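Local coordinates for protein SYE1 (PDB 4AWT) that binds FMN and, as a member of the Old Yellow Enzyme family, probably reduces carbon-carbon double bonds with electrons from NADH or NADPH, at residues 158-163 / 218-223; 178-181 / 187-190. The protein carries 1 engineered substitution. All coordinates share one frame; numbering follows the deposited sequence.

Interaction 1 of 2, residues 158-163 / 218-223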
ATOM      1  N   GLN A 158     -15.771 -14.409  -0.629  1.00  8.15           N
ATOM      2  CA  GLN A 158     -14.496 -15.072  -0.406  1.00  8.05           C
ATOM      3  C   GLN A 158     -13.376 -14.051  -0.167  1.00  7.34           C
ATOM      4  O   GLN A 158     -12.546 -14.196   0.722  1.00  7.39           O
ATOM      5  CB  GLN A 158     -14.145 -15.929  -1.630  1.00  9.75           C
ATOM      6  CG  GLN A 158     -12.803 -16.654  -1.433  1.00 10.49           C
ATOM      7  CD  GLN A 158     -12.897 -17.706  -0.368  1.00 12.01           C
ATOM      8  OE1 GLN A 158     -13.752 -18.607  -0.493  1.00 19.33           O
ATOM      9  NE2 GLN A 158     -12.089 -17.659   0.659  1.00 14.19           N
ATOM     10  N   VAL A 159     -13.337 -13.008  -1.026  1.00  7.20           N
ATOM     11  CA  VAL A 159     -12.276 -12.008  -0.883  1.00  6.77           C
ATOM     12  C   VAL A 159     -12.430 -11.261   0.422  1.00  6.46           C
ATOM     13  O   VAL A 159     -11.421 -10.992   1.092  1.00  6.48           O
ATOM     14  CB  VAL A 159     -12.215 -11.134  -2.130  1.00  6.76           C
ATOM     15  CG1 VAL A 159     -11.298  -9.927  -1.874  1.00  7.83           C
ATOM     16  CG2 VAL A 159     -11.738 -11.941  -3.317  1.00  8.10           C
ATOM     17  N   ILE A 160     -13.649 -10.920   0.825  1.00  6.62           N
ATOM     18  CA  ILE A 160     -13.843 -10.290   2.130  1.00  6.59           C
ATOM     19  C   ILE A 160     -13.297 -11.201   3.245  1.00  6.31           C
ATOM     20  O   ILE A 160     -12.597 -10.758   4.141  1.00  6.51           O
ATOM     21  CB  ILE A 160     -15.306  -9.894   2.365  1.00  7.10           C
ATOM     22  CG1 ILE A 160     -15.704  -8.772   1.410  1.00  7.80           C
ATOM     23  CG2 ILE A 160     -15.553  -9.534   3.799  1.00  7.94           C
ATOM     24  CD1 ILE A 160     -17.193  -8.523   1.322  1.00  9.26           C
ATOM     25  N   ALA A 161     -13.629 -12.500   3.159  1.00  6.77           N
ATOM     26  CA  ALA A 161     -13.151 -13.447   4.161  1.00  6.61           C
ATOM     27  C   ALA A 161     -11.617 -13.514   4.163  1.00  6.07           C
ATOM     28  O   ALA A 161     -11.017 -13.626   5.239  1.00  6.72           O
ATOM     29  CB  ALA A 161     -13.743 -14.832   3.903  1.00  7.32           C
ATOM     30  N   ASP A 162     -11.027 -13.470   2.994  1.00  6.27           N
ATOM     31  CA  ASP A 162      -9.573 -13.511   2.883  1.00  6.15           C
ATOM     32  C   ASP A 162      -8.942 -12.251   3.496  1.00  5.77           C
ATOM     33  O   ASP A 162      -7.922 -12.325   4.169  1.00  6.19           O
ATOM     34  CB  ASP A 162      -9.148 -13.684   1.450  1.00  6.50           C
ATOM     35  CG  ASP A 162      -9.510 -15.017   0.813  1.00  7.09           C
ATOM     36  OD1 ASP A 162      -9.834 -15.973   1.552  1.00  8.99           O
ATOM     37  OD2 ASP A 162      -9.408 -15.096  -0.427  1.00  8.63           O
ATOM     38  N   TYR A 163      -9.547 -11.087   3.245  1.00  6.06           N
ATOM     39  CA  TYR A 163      -9.052  -9.875   3.892  1.00  5.87           C
ATOM     40  C   TYR A 163      -9.155  -9.951   5.391  1.00  5.99           C
ATOM     41  O   TYR A 163      -8.241  -9.577   6.121  1.00  6.25           O
ATOM     42  CB  TYR A 163      -9.802  -8.655   3.386  1.00  6.11           C
ATOM     43  CG  TYR A 163      -9.302  -8.003   2.136  1.00  5.72           C
ATOM     44  CD1 TYR A 163      -8.055  -7.382   2.102  1.00  5.87           C
ATOM     45  CD2 TYR A 163     -10.068  -7.954   0.964  1.00  6.34           C
ATOM     46  CE1 TYR A 163      -7.593  -6.771   0.954  1.00  5.97           C
ATOM     47  CE2 TYR A 163      -9.634  -7.315  -0.164  1.00  6.37           C
ATOM     48  CZ  TYR A 163      -8.373  -6.719  -0.179  1.00  5.79           C
ATOM     49  OH  TYR A 163      -7.997  -6.067  -1.327  1.00  6.48           O
ATOM     50  N   VAL A 218     -13.753  -2.879   4.548  1.00  6.12           N
ATOM     51  CA  VAL A 218     -13.352  -2.128   5.739  1.00  6.33           C
ATOM     52  C   VAL A 218     -14.142  -2.581   6.945  1.00  6.38           C
ATOM     53  O   VAL A 218     -13.590  -2.731   8.030  1.00  6.90           O
ATOM     54  CB  VAL A 218     -13.422  -0.633   5.482  1.00  6.47           C
ATOM     55  CG1 VAL A 218     -13.230   0.161   6.762  1.00  7.46           C
ATOM     56  CG2 VAL A 218     -12.385  -0.240   4.437  1.00  7.00           C
ATOM     57  N   ALA A 219     -15.451  -2.803   6.780  1.00  6.67           N
ATOM     58  CA  ALA A 219     -16.231  -3.254   7.932  1.00  7.28           C
ATOM     59  C   ALA A 219     -15.684  -4.540   8.494  1.00  6.99           C
ATOM     60  O   ALA A 219     -15.605  -4.696   9.714  1.00  7.59           O
ATOM     61  CB  ALA A 219     -17.700  -3.460   7.518  1.00  7.91           C
ATOM     62  N   ALA A 220     -15.305  -5.479   7.627  1.00  7.08           N
ATOM     63  CA  ALA A 220     -14.776  -6.739   8.084  1.00  6.88           C
ATOM     64  C   ALA A 220     -13.421  -6.580   8.772  1.00  6.85           C
ATOM     65  O   ALA A 220     -13.145  -7.211   9.786  1.00  7.45           O
ATOM     66  CB  ALA A 220     -14.657  -7.704   6.927  1.00  7.84           C
ATOM     67  N   LEU A 221     -12.559  -5.714   8.215  1.00  6.52           N
ATOM     68  CA  LEU A 221     -11.251  -5.466   8.832  1.00  6.59           C
ATOM     69  C   LEU A 221     -11.394  -4.876  10.200  1.00  6.66           C
ATOM     70  O   LEU A 221     -10.712  -5.286  11.157  1.00  6.96           O
ATOM     71  CB  LEU A 221     -10.441  -4.555   7.906  1.00  6.24           C
ATOM     72  CG  LEU A 221     -10.057  -5.143   6.570  1.00  6.69           C
ATOM     73  CD1 LEU A 221      -9.549  -4.050   5.641  1.00  7.20           C
ATOM     74  CD2 LEU A 221      -9.002  -6.227   6.714  1.00  7.40           C
ATOM     75  N   VAL A 222     -12.283  -3.864  10.325  1.00  6.92           N
ATOM     76  CA  VAL A 222     -12.518  -3.253  11.620  1.00  7.36           C
ATOM     77  C   VAL A 222     -13.083  -4.248  12.587  1.00  7.65           C
ATOM     78  O   VAL A 222     -12.709  -4.278  13.774  1.00  8.54           O
ATOM     79  CB  VAL A 222     -13.437  -2.033  11.424  1.00  8.04           C
ATOM     80  CG1 VAL A 222     -13.972  -1.547  12.758  1.00  9.99           C
ATOM     81  CG2 VAL A 222     -12.725  -0.925  10.669  1.00  9.15           C
ATOM     82  N   ASP A 223     -14.048  -5.061  12.125  1.00  8.17           N
ATOM     83  CA  ASP A 223     -14.600  -6.080  13.051  1.00  9.32           C
ATOM     84  C   ASP A 223     -13.537  -7.031  13.530  1.00  8.94           C
ATOM     85  O   ASP A 223     -13.566  -7.459  14.676  1.00 11.06           O
ATOM     86  CB  ASP A 223     -15.703  -6.833  12.306  1.00 10.45           C
ATOM     87  CG  ASP A 223     -16.556  -7.707  13.139  1.00 13.12           C
ATOM     88  OD1 ASP A 223     -17.160  -7.143  14.083  1.00 20.55           O
ATOM     89  OD2 ASP A 223     -16.693  -8.920  12.853  1.00 17.10           O
TER
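Tyr163 and Leu221 meet on the buried side of two barrel helices. Methyl CD2 of Leu221 lies 3.5 Å from the backbone O of Tyr163 and 4.2 Å from its CB. The backbone of Tyr163 thus does much of the touching. Its CB points toward the other helix, but the phenol ring turns off into the core. Leu221 has CG beside its own backbone N (chi1 -66°), which carries CD2 up to the partner helix. The CA atoms of Tyr163 and Leu221 are 7.0 Å apart.

The outer half is thinner. There CG2 of Ile160 touches CB of Ala220 at 3.7 Å, methyl against methyl, and both residues are partly exposed. CG2 is the branch of Ile160 that stands opposite the backbone N. No hydrogen bond crosses between the segments. On the surface, NE2 of Gln158 donates to OD1 of Asp162, one turn on, at 3.0 Å. The acceptor lies in the amide plane, but the donor stands 38° out of the carboxylate plane. Exposed Asp223 makes a salt bridge to Arg164, a further tie between the helices. Helices 153-172 and 212-225 are neighbouring outer helices of a TIM barrel, packed over strand 177-181.

Interaction 2 of 2, residues 178-181 / 187-190. With FMN (flavin mononucleotide), chain B.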
ATOM      1  N   ILE A 178      -2.929  -2.827  10.025  1.00  5.22           N
ATOM      2  CA  ILE A 178      -2.919  -3.126   8.615  1.00  5.21           C
ATOM      3  C   ILE A 178      -3.287  -1.874   7.826  1.00  4.98           C
ATOM      4  O   ILE A 178      -4.019  -1.024   8.317  1.00  5.45           O
ATOM      5  CB  ILE A 178      -3.834  -4.313   8.243  1.00  5.54           C
ATOM      6  CG1 ILE A 178      -5.321  -4.028   8.420  1.00  6.14           C
ATOM      7  CG2 ILE A 178      -3.395  -5.532   9.024  1.00  6.22           C
ATOM      8  CD1 ILE A 178      -6.036  -3.371   7.264  1.00  6.95           C
ATOM      9  N   GLU A 179      -2.809  -1.831   6.593  1.00  5.05           N
ATOM     10  CA  GLU A 179      -3.227  -0.851   5.611  1.00  5.07           C
ATOM     11  C   GLU A 179      -3.917  -1.597   4.503  1.00  5.09           C
ATOM     12  O   GLU A 179      -3.348  -2.502   3.869  1.00  5.75           O
ATOM     13  CB  GLU A 179      -2.042  -0.077   5.034  1.00  5.18           C
ATOM     14  CG  GLU A 179      -2.489   1.006   4.063  1.00  5.44           C
ATOM     15  CD  GLU A 179      -1.331   1.773   3.451  1.00  5.00           C
ATOM     16  OE1 GLU A 179      -0.828   2.705   4.161  1.00  5.35           O
ATOM     17  OE2 GLU A 179      -0.932   1.468   2.318  1.00  5.64           O
ATOM     18  N   LEU A 180      -5.170  -1.228   4.206  1.00  5.11           N
ATOM     19  CA  LEU A 180      -5.859  -1.803   3.058  1.00  5.10           C
ATOM     20  C   LEU A 180      -5.402  -1.102   1.798  1.00  4.88           C
ATOM     21  O   LEU A 180      -5.601   0.099   1.637  1.00  5.51           O
ATOM     22  CB  LEU A 180      -7.353  -1.613   3.232  1.00  5.63           C
ATOM     23  CG  LEU A 180      -8.219  -2.097   2.074  1.00  6.13           C
ATOM     24  CD1 LEU A 180      -8.022  -3.601   1.850  1.00  6.92           C
ATOM     25  CD2 LEU A 180      -9.676  -1.750   2.326  1.00  7.50           C
ATOM     26  N   HIS A 181      -4.818  -1.851   0.864  1.00  5.13           N
ATOM     27  CA  HIS A 181      -4.426  -1.261  -0.421  1.00  5.12           C
ATOM     28  C   HIS A 181      -5.694  -1.143  -1.276  1.00  5.44           C
ATOM     29  O   HIS A 181      -6.121  -2.125  -1.885  1.00  6.71           O
ATOM     30  CB  HIS A 181      -3.380  -2.088  -1.131  1.00  5.32           C
ATOM     31  CG  HIS A 181      -2.688  -1.352  -2.231  1.00  5.33           C
ATOM     32  ND1 HIS A 181      -3.154  -0.188  -2.731  1.00  6.43           N
ATOM     33  CD2 HIS A 181      -1.504  -1.666  -2.826  1.00  5.83           C
ATOM     34  CE1 HIS A 181      -2.276   0.194  -3.638  1.00  6.67           C
ATOM     35  NE2 HIS A 181      -1.268  -0.651  -3.717  1.00  6.05           N
ATOM     36  N   LEU A 187      -7.532  -4.281  -6.830  1.00  5.74           N
ATOM     37  CA  LEU A 187      -8.887  -4.810  -6.896  1.00  5.78           C
ATOM     38  C   LEU A 187      -9.931  -3.845  -6.401  1.00  5.81           C
ATOM     39  O   LEU A 187     -10.940  -3.599  -7.077  1.00  6.35           O
ATOM     40  CB  LEU A 187      -9.003  -6.117  -6.098  1.00  5.90           C
ATOM     41  CG  LEU A 187     -10.396  -6.738  -6.183  1.00  6.45           C
ATOM     42  CD1 LEU A 187     -10.790  -7.160  -7.578  1.00  7.37           C
ATOM     43  CD2 LEU A 187     -10.478  -7.917  -5.212  1.00  7.52           C
ATOM     44  N   ILE A 188      -9.762  -3.321  -5.189  1.00  6.17           N
ATOM     45  CA  ILE A 188     -10.806  -2.441  -4.664  1.00  6.31           C
ATOM     46  C   ILE A 188     -10.957  -1.209  -5.547  1.00  6.22           C
ATOM     47  O   ILE A 188     -12.070  -0.726  -5.798  1.00  6.58           O
ATOM     48  CB  ILE A 188     -10.584  -2.124  -3.185  1.00  6.86           C
ATOM     49  CG1 ILE A 188     -10.593  -3.445  -2.370  1.00  9.11           C
ATOM     50  CG2 ILE A 188     -11.628  -1.149  -2.670  1.00  7.05           C
ATOM     51  CD1 ILE A 188     -10.222  -3.275  -0.971  1.00 10.91           C
ATOM     52  N   ASN A 189      -9.825  -0.685  -6.029  1.00  6.21           N
ATOM     53  CA  ASN A 189      -9.852   0.458  -6.918  1.00  6.07           C
ATOM     54  C   ASN A 189     -10.579   0.161  -8.217  1.00  6.41           C
ATOM     55  O   ASN A 189     -11.174   1.085  -8.809  1.00  6.88           O
ATOM     56  CB  ASN A 189      -8.406   0.917  -7.086  1.00  6.42           C
ATOM     57  CG  ASN A 189      -8.138   2.291  -7.635  1.00  6.73           C
ATOM     58  OD1 ASN A 189      -6.973   2.717  -7.578  1.00  7.45           O
ATOM     59  ND2 ASN A 189      -9.143   3.004  -8.094  1.00  7.53           N
ATOM     60  N   GLN A 190     -10.559  -1.090  -8.680  1.00  6.23           N
ATOM     61  CA  GLN A 190     -11.293  -1.513  -9.861  1.00  6.56           C
ATOM     62  C   GLN A 190     -12.823  -1.486  -9.644  1.00  6.47           C
ATOM     63  O   GLN A 190     -13.539  -1.456 -10.634  1.00  7.89           O
ATOM     64  CB  GLN A 190     -10.858  -2.921 -10.276  1.00  6.53           C
ATOM     65  CG  GLN A 190      -9.422  -2.968 -10.792  1.00  6.55           C
ATOM     66  CD  GLN A 190      -8.733  -4.284 -10.623  1.00  6.18           C
ATOM     67  OE1 GLN A 190      -9.343  -5.374 -10.766  1.00  7.10           O
ATOM     68  NE2 GLN A 190      -7.463  -4.268 -10.308  1.00  6.31           N
TER
HETATM   69  N1  FMN B 500       2.616   1.355  -3.294  1.00  5.18           N
HETATM   70  C2  FMN B 500       1.818   0.533  -2.622  1.00  5.20           C
HETATM   71  O2  FMN B 500       0.730   0.923  -2.120  1.00  5.40           O
HETATM   72  N3  FMN B 500       2.172  -0.798  -2.452  1.00  5.40           N
HETATM   73  C4  FMN B 500       3.344  -1.336  -2.957  1.00  5.30           C
HETATM   74  O4  FMN B 500       3.637  -2.526  -2.666  1.00  6.06           O
HETATM   75  C4A FMN B 500       4.112  -0.490  -3.752  1.00  5.42           C
HETATM   76  N5  FMN B 500       5.261  -0.966  -4.383  1.00  6.04           N
HETATM   77  C5A FMN B 500       6.218  -0.005  -4.806  1.00  5.73           C
HETATM   78  C6  FMN B 500       7.472  -0.412  -5.187  1.00  6.52           C
HETATM   79  C7  FMN B 500       8.467   0.512  -5.589  1.00  6.70           C
HETATM   80  C7M FMN B 500       9.857  -0.003  -5.872  1.00  8.76           C
HETATM   81  C8  FMN B 500       8.135   1.832  -5.643  1.00  6.42           C
HETATM   82  C8M FMN B 500       9.147   2.891  -6.030  1.00  8.28           C
HETATM   83  C9  FMN B 500       6.845   2.261  -5.267  1.00  6.03           C
HETATM   84  C9A FMN B 500       5.877   1.352  -4.836  1.00  5.63           C
HETATM   85  N10 FMN B 500       4.606   1.782  -4.401  1.00  5.60           N
HETATM   86  C10 FMN B 500       3.755   0.872  -3.802  1.00  5.36           C
HETATM   87  C1' FMN B 500       4.298   3.216  -4.385  1.00  5.53           C
HETATM   88  C2' FMN B 500       4.969   3.973  -3.225  1.00  5.16           C
HETATM   89  O2' FMN B 500       4.390   3.607  -1.984  1.00  5.37           O
HETATM   90  C3' FMN B 500       4.811   5.477  -3.343  1.00  5.38           C
HETATM   91  O3' FMN B 500       3.458   5.882  -3.202  1.00  5.56           O
HETATM   92  C4' FMN B 500       5.383   6.090  -4.634  1.00  5.69           C
HETATM   93  O4' FMN B 500       6.664   5.563  -4.945  1.00  5.99           O
HETATM   94  C5' FMN B 500       5.378   7.606  -4.608  1.00  5.87           C
HETATM   95  O5' FMN B 500       6.218   8.117  -3.559  1.00  5.68           O
HETATM   96  P   FMN B 500       7.711   8.625  -3.911  1.00  5.71           P
HETATM   97  O1P FMN B 500       8.496   7.401  -4.309  1.00  5.88           O
HETATM   98  O2P FMN B 500       7.595   9.621  -5.042  1.00  6.22           O
HETATM   99  O3P FMN B 500       8.177   9.229  -2.609  1.00  5.95           O
HETATM  100  O   HOH W   1      -7.052  -1.285  -5.036  1.00  7.43           O
HETATM  101  O   HOH W   2      -7.213  -3.873  -3.840  1.00 12.05           O
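The imidazole of His181 has flavin O2 over one face, with NE2 of His181 and O2 of FMN 3.0 Å apart. The oxygen stands above the NE2 end of the ring. Trp102 also stacks with this ring. ND1 is hydrogen-bonded to the backbone N of Ala183, which helps to fix the ring's rotation. With an alanine at this position, Trp102 would probably lose its stacking partner and the N-H of Ala183 its acceptor.

The ring takes no part in the contact with helix 187-192; the backbone does. Water 2 bridges O of His181, at 2.8 Å, and N of Ile188, at 2.9 Å. Water 1 accepts from N of Asn189 but binds the same carbonyl only weakly. These waters supply acceptors for the backbone N-H groups of Ile188 and Asn189.

The direct touch is apolar. Leu180 and Ile188 meet tip to tip, CD1 of Leu180 lying 3.6 Å from CD1 of Ile188. CD2 of Leu180 is also close to that methyl, at 3.7 Å. CG1 of Ile188 lies beside its backbone N (chi1 -60°), and the chain then runs extended to CD1. Strand 177-181 sits between strands 96-102 and 230-234. Helix 212-225 covers Leu180 with Val217 and Val218, and Ile188 with Phe213.

The centres of interactions 1 and 2 are 11 Å apart, and the two share one apolar core. Tyr163 joins them. Its CE1 packs on CD1 of Leu180 at 3.3 Å, and its OH lies 3.6 Å from CD1 of Ile188. The ring that leaves interaction 1 therefore ends against the Leu180 and Ile188 methyls of interaction 2. On the other helix, CG2 of Val218 touches CD2 of Leu180 at 3.8 Å, and CD1 of Leu221 touches CD1 of Ile178 at 3.9 Å. Interaction 2 is nested in the chain between the helices of interaction 1. It holds His181 of the FMN pocket, whereas the side chain of Tyr163 stays about 11 Å from the flavin, nearest atoms.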